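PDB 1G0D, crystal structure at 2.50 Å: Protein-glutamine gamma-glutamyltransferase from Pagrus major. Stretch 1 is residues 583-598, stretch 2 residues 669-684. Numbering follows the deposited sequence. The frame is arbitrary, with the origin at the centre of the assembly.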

ATOM      1  N   SER A 583      -4.870  16.823 -15.290  1.00 32.33           N
ATOM      2  CA  SER A 583      -4.701  15.493 -15.902  1.00 31.90           C
ATOM      3  C   SER A 583      -3.631  15.283 -16.954  1.00 32.29           C
ATOM      4  O   SER A 583      -3.251  16.215 -17.638  1.00 37.02           O
ATOM      5  CB  SER A 583      -6.036  14.990 -16.495  1.00 31.57           C
ATOM      6  OG  SER A 583      -6.827  15.993 -17.111  1.00 33.19           O
ATOM      7  N   THR A 584      -3.146  14.046 -17.076  1.00 32.08           N
ATOM      8  CA  THR A 584      -2.163  13.697 -18.101  1.00 32.38           C
ATOM      9  C   THR A 584      -2.926  12.804 -19.086  1.00 33.10           C
ATOM     10  O   THR A 584      -3.946  12.208 -18.733  1.00 33.83           O
ATOM     11  CB  THR A 584      -0.953  12.942 -17.540  1.00 32.30           C
ATOM     12  OG1 THR A 584      -1.392  11.988 -16.570  1.00 39.64           O
ATOM     13  CG2 THR A 584       0.031  13.919 -16.887  1.00 32.64           C
ATOM     14  N   PRO A 585      -2.456  12.702 -20.333  1.00 33.56           N
ATOM     15  CA  PRO A 585      -3.238  11.845 -21.229  1.00 30.65           C
ATOM     16  C   PRO A 585      -3.242  10.413 -20.747  1.00 26.65           C
ATOM     17  O   PRO A 585      -2.326  10.005 -20.036  1.00 26.98           O
ATOM     18  CB  PRO A 585      -2.554  12.007 -22.588  1.00 30.69           C
ATOM     19  CG  PRO A 585      -1.156  12.498 -22.280  1.00 31.06           C
ATOM     20  CD  PRO A 585      -1.259  13.266 -20.985  1.00 34.80           C
ATOM     21  N   GLU A 586      -4.282   9.666 -21.124  1.00 26.90           N
ATOM     22  CA  GLU A 586      -4.405   8.265 -20.754  1.00 26.73           C
ATOM     23  C   GLU A 586      -3.965   7.308 -21.851  1.00 26.21           C
ATOM     24  O   GLU A 586      -4.586   7.236 -22.907  1.00 28.56           O
ATOM     25  CB  GLU A 586      -5.823   7.920 -20.374  1.00 28.09           C
ATOM     26  CG  GLU A 586      -5.830   6.641 -19.574  1.00 43.92           C
ATOM     27  CD  GLU A 586      -7.163   5.934 -19.571  1.00 50.26           C
ATOM     28  OE1 GLU A 586      -8.205   6.634 -19.722  1.00 51.42           O
ATOM     29  OE2 GLU A 586      -7.147   4.679 -19.409  1.00 54.46           O
ATOM     30  N   LEU A 587      -2.914   6.547 -21.568  1.00 23.70           N
ATOM     31  CA  LEU A 587      -2.357   5.612 -22.535  1.00 21.54           C
ATOM     32  C   LEU A 587      -3.392   4.638 -23.062  1.00 20.11           C
ATOM     33  O   LEU A 587      -4.258   4.185 -22.321  1.00 19.48           O
ATOM     34  CB  LEU A 587      -1.168   4.824 -21.924  1.00 16.88           C
ATOM     35  CG  LEU A 587       0.028   5.617 -21.350  1.00 17.20           C
ATOM     36  CD1 LEU A 587       1.211   4.688 -20.978  1.00 11.70           C
ATOM     37  CD2 LEU A 587       0.461   6.641 -22.389  1.00 17.45           C
ATOM     38  N   LEU A 588      -3.287   4.344 -24.359  1.00 20.34           N
ATOM     39  CA  LEU A 588      -4.137   3.385 -25.055  1.00 17.16           C
ATOM     40  C   LEU A 588      -3.304   2.139 -25.121  1.00 21.47           C
ATOM     41  O   LEU A 588      -2.337   2.044 -25.908  1.00 20.41           O
ATOM     42  CB  LEU A 588      -4.413   3.826 -26.474  1.00 18.89           C
ATOM     43  CG  LEU A 588      -5.733   3.404 -27.106  1.00 17.71           C
ATOM     44  CD1 LEU A 588      -5.473   3.106 -28.537  1.00 15.98           C
ATOM     45  CD2 LEU A 588      -6.308   2.222 -26.417  1.00 21.10           C
ATOM     46  N   VAL A 589      -3.648   1.195 -24.256  1.00 22.02           N
ATOM     47  CA  VAL A 589      -2.923  -0.049 -24.225  1.00 22.96           C
ATOM     48  C   VAL A 589      -3.827  -1.108 -24.856  1.00 27.16           C
ATOM     49  O   VAL A 589      -4.999  -1.242 -24.478  1.00 30.92           O
ATOM     50  CB  VAL A 589      -2.551  -0.398 -22.794  1.00 19.97           C
ATOM     51  CG1 VAL A 589      -1.583  -1.526 -22.785  1.00 21.14           C
ATOM     52  CG2 VAL A 589      -1.928   0.801 -22.119  1.00 18.00           C
ATOM     53  N   GLN A 590      -3.286  -1.817 -25.859  1.00 26.63           N
ATOM     54  CA  GLN A 590      -4.015  -2.854 -26.589  1.00 22.47           C
ATOM     55  C   GLN A 590      -3.124  -4.039 -26.910  1.00 21.43           C
ATOM     56  O   GLN A 590      -2.006  -3.883 -27.361  1.00 19.80           O
ATOM     57  CB  GLN A 590      -4.543  -2.305 -27.906  1.00 20.59           C
ATOM     58  CG  GLN A 590      -5.324  -1.017 -27.789  1.00 24.25           C
ATOM     59  CD  GLN A 590      -5.546  -0.327 -29.137  1.00 30.21           C
ATOM     60  OE1 GLN A 590      -6.667  -0.311 -29.660  1.00 31.62           O
ATOM     61  NE2 GLN A 590      -4.479   0.254 -29.699  1.00 30.07           N
ATOM     62  N   VAL A 591      -3.614  -5.239 -26.665  1.00 21.83           N
ATOM     63  CA  VAL A 591      -2.833  -6.399 -27.009  1.00 25.60           C
ATOM     64  C   VAL A 591      -3.849  -7.330 -27.667  1.00 28.45           C
ATOM     65  O   VAL A 591      -4.369  -8.248 -27.062  1.00 31.66           O
ATOM     66  CB  VAL A 591      -2.153  -6.946 -25.752  1.00 22.53           C
ATOM     67  CG1 VAL A 591      -2.985  -6.683 -24.605  1.00 22.53           C
ATOM     68  CG2 VAL A 591      -1.836  -8.378 -25.892  1.00 22.37           C
ATOM     69  N   PRO A 592      -4.146  -7.070 -28.953  1.00 31.30           N
ATOM     70  CA  PRO A 592      -5.089  -7.775 -29.830  1.00 33.07           C
ATOM     71  C   PRO A 592      -4.956  -9.292 -30.103  1.00 35.64           C
ATOM     72  O   PRO A 592      -3.859  -9.879 -30.073  1.00 32.99           O
ATOM     73  CB  PRO A 592      -5.043  -6.942 -31.108  1.00 31.77           C
ATOM     74  CG  PRO A 592      -3.704  -6.343 -31.077  1.00 29.72           C
ATOM     75  CD  PRO A 592      -3.458  -5.991 -29.676  1.00 28.63           C
ATOM     76  N   GLY A 593      -6.112  -9.909 -30.364  1.00 38.29           N
ATOM     77  CA  GLY A 593      -6.176 -11.330 -30.637  1.00 41.83           C
ATOM     78  C   GLY A 593      -6.062 -12.173 -29.384  1.00 45.69           C
ATOM     79  O   GLY A 593      -5.549 -11.705 -28.366  1.00 52.37           O
ATOM     80  N   LYS A 594      -6.540 -13.416 -29.452  1.00 46.93           N
ATOM     81  CA  LYS A 594      -6.480 -14.358 -28.321  1.00 43.77           C
ATOM     82  C   LYS A 594      -5.074 -14.567 -27.717  1.00 39.64           C
ATOM     83  O   LYS A 594      -4.099 -14.820 -28.426  1.00 38.97           O
ATOM     84  CB  LYS A 594      -7.058 -15.709 -28.756  1.00 46.94           C
ATOM     85  CG  LYS A 594      -7.080 -16.766 -27.665  1.00 50.09           C
ATOM     86  CD  LYS A 594      -8.395 -17.533 -27.687  1.00 54.39           C
ATOM     87  CE  LYS A 594      -8.233 -18.974 -27.187  1.00 57.63           C
ATOM     88  NZ  LYS A 594      -7.390 -19.860 -28.069  1.00 58.16           N
ATOM     89  N   ALA A 595      -4.986 -14.469 -26.396  1.00 34.05           N
ATOM     90  CA  ALA A 595      -3.717 -14.629 -25.713  1.00 28.50           C
ATOM     91  C   ALA A 595      -3.649 -16.022 -25.175  1.00 27.13           C
ATOM     92  O   ALA A 595      -4.628 -16.518 -24.632  1.00 26.12           O
ATOM     93  CB  ALA A 595      -3.605 -13.642 -24.582  1.00 29.75           C
ATOM     94  N   VAL A 596      -2.481 -16.645 -25.317  1.00 25.84           N
ATOM     95  CA  VAL A 596      -2.251 -18.004 -24.856  1.00 26.47           C
ATOM     96  C   VAL A 596      -0.921 -18.110 -24.145  1.00 26.58           C
ATOM     97  O   VAL A 596       0.030 -17.514 -24.618  1.00 24.79           O
ATOM     98  CB  VAL A 596      -2.204 -18.951 -26.042  1.00 24.68           C
ATOM     99  CG1 VAL A 596      -1.721 -20.336 -25.572  1.00 21.39           C
ATOM    100  CG2 VAL A 596      -3.579 -19.008 -26.676  1.00 24.21           C
ATOM    101  N   VAL A 597      -0.857 -18.871 -23.036  1.00 28.32           N
ATOM    102  CA  VAL A 597       0.382 -19.034 -22.254  1.00 29.16           C
ATOM    103  C   VAL A 597       1.534 -19.514 -23.098  1.00 33.74           C
ATOM    104  O   VAL A 597       1.367 -20.417 -23.934  1.00 37.68           O
ATOM    105  CB  VAL A 597       0.260 -20.055 -21.121  1.00 27.52           C
ATOM    106  CG1 VAL A 597       0.992 -19.534 -19.892  1.00 28.38           C
ATOM    107  CG2 VAL A 597      -1.177 -20.345 -20.828  1.00 29.74           C
ATOM    108  N   TRP A 598       2.702 -18.913 -22.867  1.00 34.46           N
ATOM    109  CA  TRP A 598       3.912 -19.256 -23.597  1.00 35.65           C
ATOM    110  C   TRP A 598       3.797 -19.098 -25.097  1.00 34.82           C
ATOM    111  O   TRP A 598       4.546 -19.719 -25.832  1.00 38.48           O
ATOM    112  CB  TRP A 598       4.288 -20.675 -23.286  1.00 37.20           C
ATOM    113  CG  TRP A 598       4.448 -20.872 -21.846  1.00 44.68           C
ATOM    114  CD1 TRP A 598       3.852 -21.822 -21.089  1.00 47.02           C
ATOM    115  CD2 TRP A 598       5.329 -20.153 -20.975  1.00 49.06           C
ATOM    116  NE1 TRP A 598       4.308 -21.754 -19.794  1.00 50.13           N
ATOM    117  CE2 TRP A 598       5.216 -20.739 -19.694  1.00 49.46           C
ATOM    118  CE3 TRP A 598       6.205 -19.075 -21.152  1.00 54.06           C
ATOM    119  CZ2 TRP A 598       5.949 -20.286 -18.589  1.00 50.29           C
ATOM    120  CZ3 TRP A 598       6.936 -18.620 -20.048  1.00 57.42           C
ATOM    121  CH2 TRP A 598       6.800 -19.231 -18.782  1.00 55.54           C
TER
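Stretch 2, residues 669-684: RLKDVKGVTTVVVHKK

Two extended segments far apart in sequence can lie side by side without forming a continuous sheet, provided that side chains fill the space where the backbones part. The two stretches of this transglutaminase illustrate the principle. Stretch 2 turns through Leu670 to Asp672 and then runs as a long strand from Val673 to about His682. It travels in the same general direction as stretch 1, its axis inclined by -30° to the short strand Leu588 to Gln590, with a closest approach of 6.2 Å. Together the two bury 960 Å², both sides summed.

At the start, Thr584 points toward stretch 2, and its OG1 donates a hydrogen bond to Asp672 O at 2.8 Å. Its methyl CG2 lies 4.1 Å from Leu670 CD2. Next to it, Pro585 CD rests 3.9 Å from Leu670 CD1, so the side chain of Leu670, whose end comes nearer than its CA-to-CB direction suggests, touches both residues.

The backbones then draw together. Leu587 N donates to Lys674 O at 3.0 Å, and the CA atoms of Leu587 and Gly675 are 4.6 Å apart. This closeness depends on a hollow: Gly675 has no side chain, and a CB there would clash with Leu587 CB and Val589 CG2. Leu587 CB accordingly sits 3.9 Å from Gly675 CA, and Val589 CG2 lies 4.0 Å from Gly675 C. The far end of Leu587 packs on Val673, CD2 to CG1 at 3.5 Å. Two waters supplement the direct contacts; water 2 accepts from Val676 N, its oxygen 3.3 Å from that atom, and the same oxygen lies 2.9 Å from Leu587 O.

Further along, side chains take over as the spacers. Val589 CA and Thr677 CA are 5.9 Å apart, and the two side chains meet at 3.9 Å between Val589 CG1 and Thr677 CG2, with a weak hydrogen bond from Thr677 OG1 to Val589 O at 3.4 Å. Val591 CG1 comes to 3.1 Å from Val679 CG2, short for two methyl carbons. Stretch 1 then loops out through Pro592 and Gly593, which make no contact with stretch 2.

On its return the pairing becomes parallel and backbone-led. His682 N donates to Ala595 O at 3.0 Å, and Val596 bridges His682 with their CA atoms 4.6 Å apart. The small Ala595 CB fits 3.8 Å from Val679 CG1. Beyond it, Val597 CG2 lies 4.0 Å from Val681 CG1. Lys594, finally, lays its aliphatic chain over one face of the His682 ring, CE standing 4.0 Å from the centroid in a CH-pi contact.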

ATOM      1  N   ARG A 669       9.219  16.791 -20.109  1.00 29.19           N
ATOM      2  CA  ARG A 669       8.104  17.674 -19.868  1.00 29.83           C
ATOM      3  C   ARG A 669       6.779  16.998 -19.524  1.00 31.63           C
ATOM      4  O   ARG A 669       5.873  17.657 -18.993  1.00 34.59           O
ATOM      5  CB  ARG A 669       7.924  18.580 -21.076  1.00 35.00           C
ATOM      6  CG  ARG A 669       9.219  19.252 -21.489  1.00 39.62           C
ATOM      7  CD  ARG A 669       9.554  20.427 -20.581  1.00 44.01           C
ATOM      8  NE  ARG A 669       9.082  21.669 -21.180  1.00 55.49           N
ATOM      9  CZ  ARG A 669       7.876  22.188 -20.957  1.00 61.60           C
ATOM     10  NH1 ARG A 669       7.509  23.335 -21.546  1.00 61.48           N
ATOM     11  NH2 ARG A 669       7.035  21.563 -20.125  1.00 64.23           N
ATOM     12  N   LEU A 670       6.641  15.707 -19.844  1.00 30.11           N
ATOM     13  CA  LEU A 670       5.406  14.961 -19.516  1.00 24.29           C
ATOM     14  C   LEU A 670       5.741  13.822 -18.589  1.00 27.06           C
ATOM     15  O   LEU A 670       6.430  12.855 -18.979  1.00 26.85           O
ATOM     16  CB  LEU A 670       4.743  14.370 -20.742  1.00 15.66           C
ATOM     17  CG  LEU A 670       3.282  14.731 -21.011  1.00 11.63           C
ATOM     18  CD1 LEU A 670       2.570  13.515 -21.534  1.00 10.04           C
ATOM     19  CD2 LEU A 670       2.606  15.267 -19.803  1.00  7.68           C
ATOM     20  N   LYS A 671       5.253  13.946 -17.356  1.00 24.36           N
ATOM     21  CA  LYS A 671       5.518  12.941 -16.357  1.00 25.32           C
ATOM     22  C   LYS A 671       4.216  12.474 -15.764  1.00 24.75           C
ATOM     23  O   LYS A 671       3.224  13.216 -15.808  1.00 21.09           O
ATOM     24  CB  LYS A 671       6.405  13.521 -15.238  1.00 28.98           C
ATOM     25  CG  LYS A 671       7.501  14.481 -15.683  1.00 30.13           C
ATOM     26  CD  LYS A 671       8.270  15.069 -14.504  1.00 30.08           C
ATOM     27  CE  LYS A 671       9.759  14.800 -14.653  1.00 33.83           C
ATOM     28  NZ  LYS A 671      10.030  13.491 -15.371  1.00 42.49           N
ATOM     29  N   ASP A 672       4.238  11.247 -15.211  1.00 23.49           N
ATOM     30  CA  ASP A 672       3.076  10.669 -14.546  1.00 20.22           C
ATOM     31  C   ASP A 672       2.018  10.291 -15.592  1.00 19.02           C
ATOM     32  O   ASP A 672       0.869  10.734 -15.550  1.00 19.76           O
ATOM     33  CB  ASP A 672       2.546  11.713 -13.532  1.00 24.16           C
ATOM     34  CG  ASP A 672       1.818  11.104 -12.342  1.00 21.65           C
ATOM     35  OD1 ASP A 672       0.819  11.713 -11.893  1.00 19.14           O
ATOM     36  OD2 ASP A 672       2.238  10.043 -11.848  1.00 28.30           O
ATOM     37  N   VAL A 673       2.403   9.495 -16.575  1.00 17.24           N
ATOM     38  CA  VAL A 673       1.431   9.090 -17.581  1.00 17.65           C
ATOM     39  C   VAL A 673       1.223   7.557 -17.564  1.00 18.52           C
ATOM     40  O   VAL A 673       2.160   6.793 -17.825  1.00 14.39           O
ATOM     41  CB  VAL A 673       1.880   9.567 -18.990  1.00 16.91           C
ATOM     42  CG1 VAL A 673       0.849   9.163 -20.016  1.00 16.04           C
ATOM     43  CG2 VAL A 673       2.068  11.079 -18.987  1.00 11.56           C
ATOM     44  N   LYS A 674      -0.016   7.125 -17.281  1.00 18.84           N
ATOM     45  CA  LYS A 674      -0.344   5.704 -17.184  1.00 16.90           C
ATOM     46  C   LYS A 674      -1.428   5.115 -18.089  1.00 18.37           C
ATOM     47  O   LYS A 674      -2.201   5.814 -18.773  1.00 13.22           O
ATOM     48  CB  LYS A 674      -0.725   5.347 -15.742  1.00 15.00           C
ATOM     49  CG  LYS A 674      -0.208   6.258 -14.670  1.00  8.02           C
ATOM     50  CD  LYS A 674       1.263   6.072 -14.572  1.00  8.47           C
ATOM     51  CE  LYS A 674       1.782   6.384 -13.212  1.00  8.90           C
ATOM     52  NZ  LYS A 674       3.108   5.738 -13.052  1.00  5.80           N
ATOM     53  N   GLY A 675      -1.480   3.783 -18.022  1.00 20.46           N
ATOM     54  CA  GLY A 675      -2.436   2.981 -18.769  1.00 19.30           C
ATOM     55  C   GLY A 675      -2.444   1.550 -18.236  1.00 18.55           C
ATOM     56  O   GLY A 675      -1.419   1.110 -17.674  1.00 13.20           O
ATOM     57  N   VAL A 676      -3.600   0.872 -18.371  1.00 19.94           N
ATOM     58  CA  VAL A 676      -3.843  -0.542 -17.958  1.00 19.74           C
ATOM     59  C   VAL A 676      -4.836  -1.155 -18.914  1.00 20.38           C
ATOM     60  O   VAL A 676      -5.766  -0.496 -19.394  1.00 19.58           O
ATOM     61  CB  VAL A 676      -4.593  -0.778 -16.599  1.00 15.37           C
ATOM     62  CG1 VAL A 676      -3.828  -1.747 -15.768  1.00 12.85           C
ATOM     63  CG2 VAL A 676      -4.878   0.497 -15.892  1.00 17.00           C
ATOM     64  N   THR A 677      -4.684  -2.443 -19.134  1.00 20.29           N
ATOM     65  CA  THR A 677      -5.602  -3.119 -20.002  1.00 18.25           C
ATOM     66  C   THR A 677      -5.730  -4.468 -19.355  1.00 17.25           C
ATOM     67  O   THR A 677      -4.825  -4.874 -18.628  1.00 14.92           O
ATOM     68  CB  THR A 677      -5.012  -3.267 -21.411  1.00 21.88           C
ATOM     69  OG1 THR A 677      -6.046  -3.666 -22.321  1.00 25.14           O
ATOM     70  CG2 THR A 677      -3.870  -4.306 -21.417  1.00 22.05           C
ATOM     71  N   THR A 678      -6.865  -5.121 -19.604  1.00 19.56           N
ATOM     72  CA  THR A 678      -7.173  -6.472 -19.115  1.00 17.21           C
ATOM     73  C   THR A 678      -6.960  -7.432 -20.289  1.00 16.42           C
ATOM     74  O   THR A 678      -7.478  -7.235 -21.395  1.00 12.18           O
ATOM     75  CB  THR A 678      -8.655  -6.638 -18.680  1.00 16.69           C
ATOM     76  OG1 THR A 678      -8.985  -5.714 -17.642  1.00 21.49           O
ATOM     77  CG2 THR A 678      -8.872  -8.003 -18.120  1.00 16.54           C
ATOM     78  N   VAL A 679      -6.177  -8.459 -20.043  1.00 17.05           N
ATOM     79  CA  VAL A 679      -5.902  -9.473 -21.041  1.00 20.13           C
ATOM     80  C   VAL A 679      -6.170 -10.865 -20.436  1.00 19.74           C
ATOM     81  O   VAL A 679      -5.504 -11.246 -19.466  1.00 21.47           O
ATOM     82  CB  VAL A 679      -4.401  -9.386 -21.527  1.00 20.32           C
ATOM     83  CG1 VAL A 679      -4.164 -10.396 -22.630  1.00 21.57           C
ATOM     84  CG2 VAL A 679      -4.097  -7.990 -22.047  1.00 21.47           C
ATOM     85  N   VAL A 680      -7.146 -11.609 -20.983  1.00 16.73           N
ATOM     86  CA  VAL A 680      -7.432 -12.964 -20.495  1.00 11.66           C
ATOM     87  C   VAL A 680      -6.468 -13.999 -21.135  1.00 15.28           C
ATOM     88  O   VAL A 680      -6.522 -14.254 -22.344  1.00 12.29           O
ATOM     89  CB  VAL A 680      -8.890 -13.350 -20.786  1.00  9.80           C
ATOM     90  CG1 VAL A 680      -9.233 -14.651 -20.110  1.00  6.91           C
ATOM     91  CG2 VAL A 680      -9.815 -12.284 -20.272  1.00 10.24           C
ATOM     92  N   VAL A 681      -5.565 -14.564 -20.328  1.00 16.49           N
ATOM     93  CA  VAL A 681      -4.601 -15.538 -20.831  1.00 18.29           C
ATOM     94  C   VAL A 681      -5.175 -16.961 -20.776  1.00 21.88           C
ATOM     95  O   VAL A 681      -5.576 -17.479 -19.723  1.00 24.43           O
ATOM     96  CB  VAL A 681      -3.267 -15.448 -20.046  1.00 21.59           C
ATOM     97  CG1 VAL A 681      -2.296 -16.500 -20.524  1.00 19.00           C
ATOM     98  CG2 VAL A 681      -2.649 -14.075 -20.225  1.00 22.01           C
ATOM     99  N   HIS A 682      -5.222 -17.588 -21.946  1.00 24.57           N
ATOM    100  CA  HIS A 682      -5.780 -18.914 -22.079  1.00 20.53           C
ATOM    101  C   HIS A 682      -4.768 -20.004 -22.154  1.00 25.23           C
ATOM    102  O   HIS A 682      -3.553 -19.813 -22.212  1.00 22.36           O
ATOM    103  CB  HIS A 682      -6.597 -19.058 -23.370  1.00 14.10           C
ATOM    104  CG  HIS A 682      -7.759 -18.134 -23.482  1.00 16.65           C
ATOM    105  ND1 HIS A 682      -8.965 -18.364 -22.847  1.00 20.39           N
ATOM    106  CD2 HIS A 682      -7.904 -16.966 -24.151  1.00 18.33           C
ATOM    107  CE1 HIS A 682      -9.801 -17.375 -23.115  1.00 21.18           C
ATOM    108  NE2 HIS A 682      -9.182 -16.512 -23.907  1.00 21.79           N
ATOM    109  N   LYS A 683      -5.387 -21.165 -22.203  1.00 32.12           N
ATOM    110  CA  LYS A 683      -4.809 -22.452 -22.389  1.00 39.04           C
ATOM    111  C   LYS A 683      -5.008 -23.516 -21.387  1.00 44.57           C
ATOM    112  O   LYS A 683      -4.180 -23.777 -20.518  1.00 46.78           O
ATOM    113  CB  LYS A 683      -3.373 -22.375 -22.790  1.00 41.37           C
ATOM    114  CG  LYS A 683      -3.316 -22.708 -24.239  1.00 45.31           C
ATOM    115  CD  LYS A 683      -2.923 -24.130 -24.420  1.00 50.45           C
ATOM    116  CE  LYS A 683      -1.505 -24.317 -23.926  1.00 51.76           C
ATOM    117  NZ  LYS A 683      -1.470 -25.524 -23.091  1.00 58.25           N
ATOM    118  N   LYS A 684      -6.156 -24.142 -21.629  1.00 49.84           N
ATOM    119  CA  LYS A 684      -6.752 -25.296 -20.971  1.00 53.19           C
ATOM    120  C   LYS A 684      -5.749 -26.481 -21.011  1.00 56.59           C
ATOM    121  O   LYS A 684      -5.193 -26.825 -19.931  1.00 58.85           O
ATOM    122  CB  LYS A 684      -8.039 -25.684 -21.745  1.00 51.79           C
ATOM    123  CG  LYS A 684      -9.035 -24.525 -22.154  1.00 53.61           C
ATOM    124  CD  LYS A 684      -8.479 -23.299 -22.971  1.00 49.87           C
ATOM    125  CE  LYS A 684      -9.061 -21.952 -22.468  1.00 45.24           C
ATOM    126  NZ  LYS A 684      -8.965 -21.797 -20.980  1.00 42.54           N
TER
HETATM  127  O   HOH W   1      -2.768   8.685 -17.000  1.00 29.80           O
HETATM  128  O   HOH W   2      -5.620   2.743 -20.174  1.00 20.68           O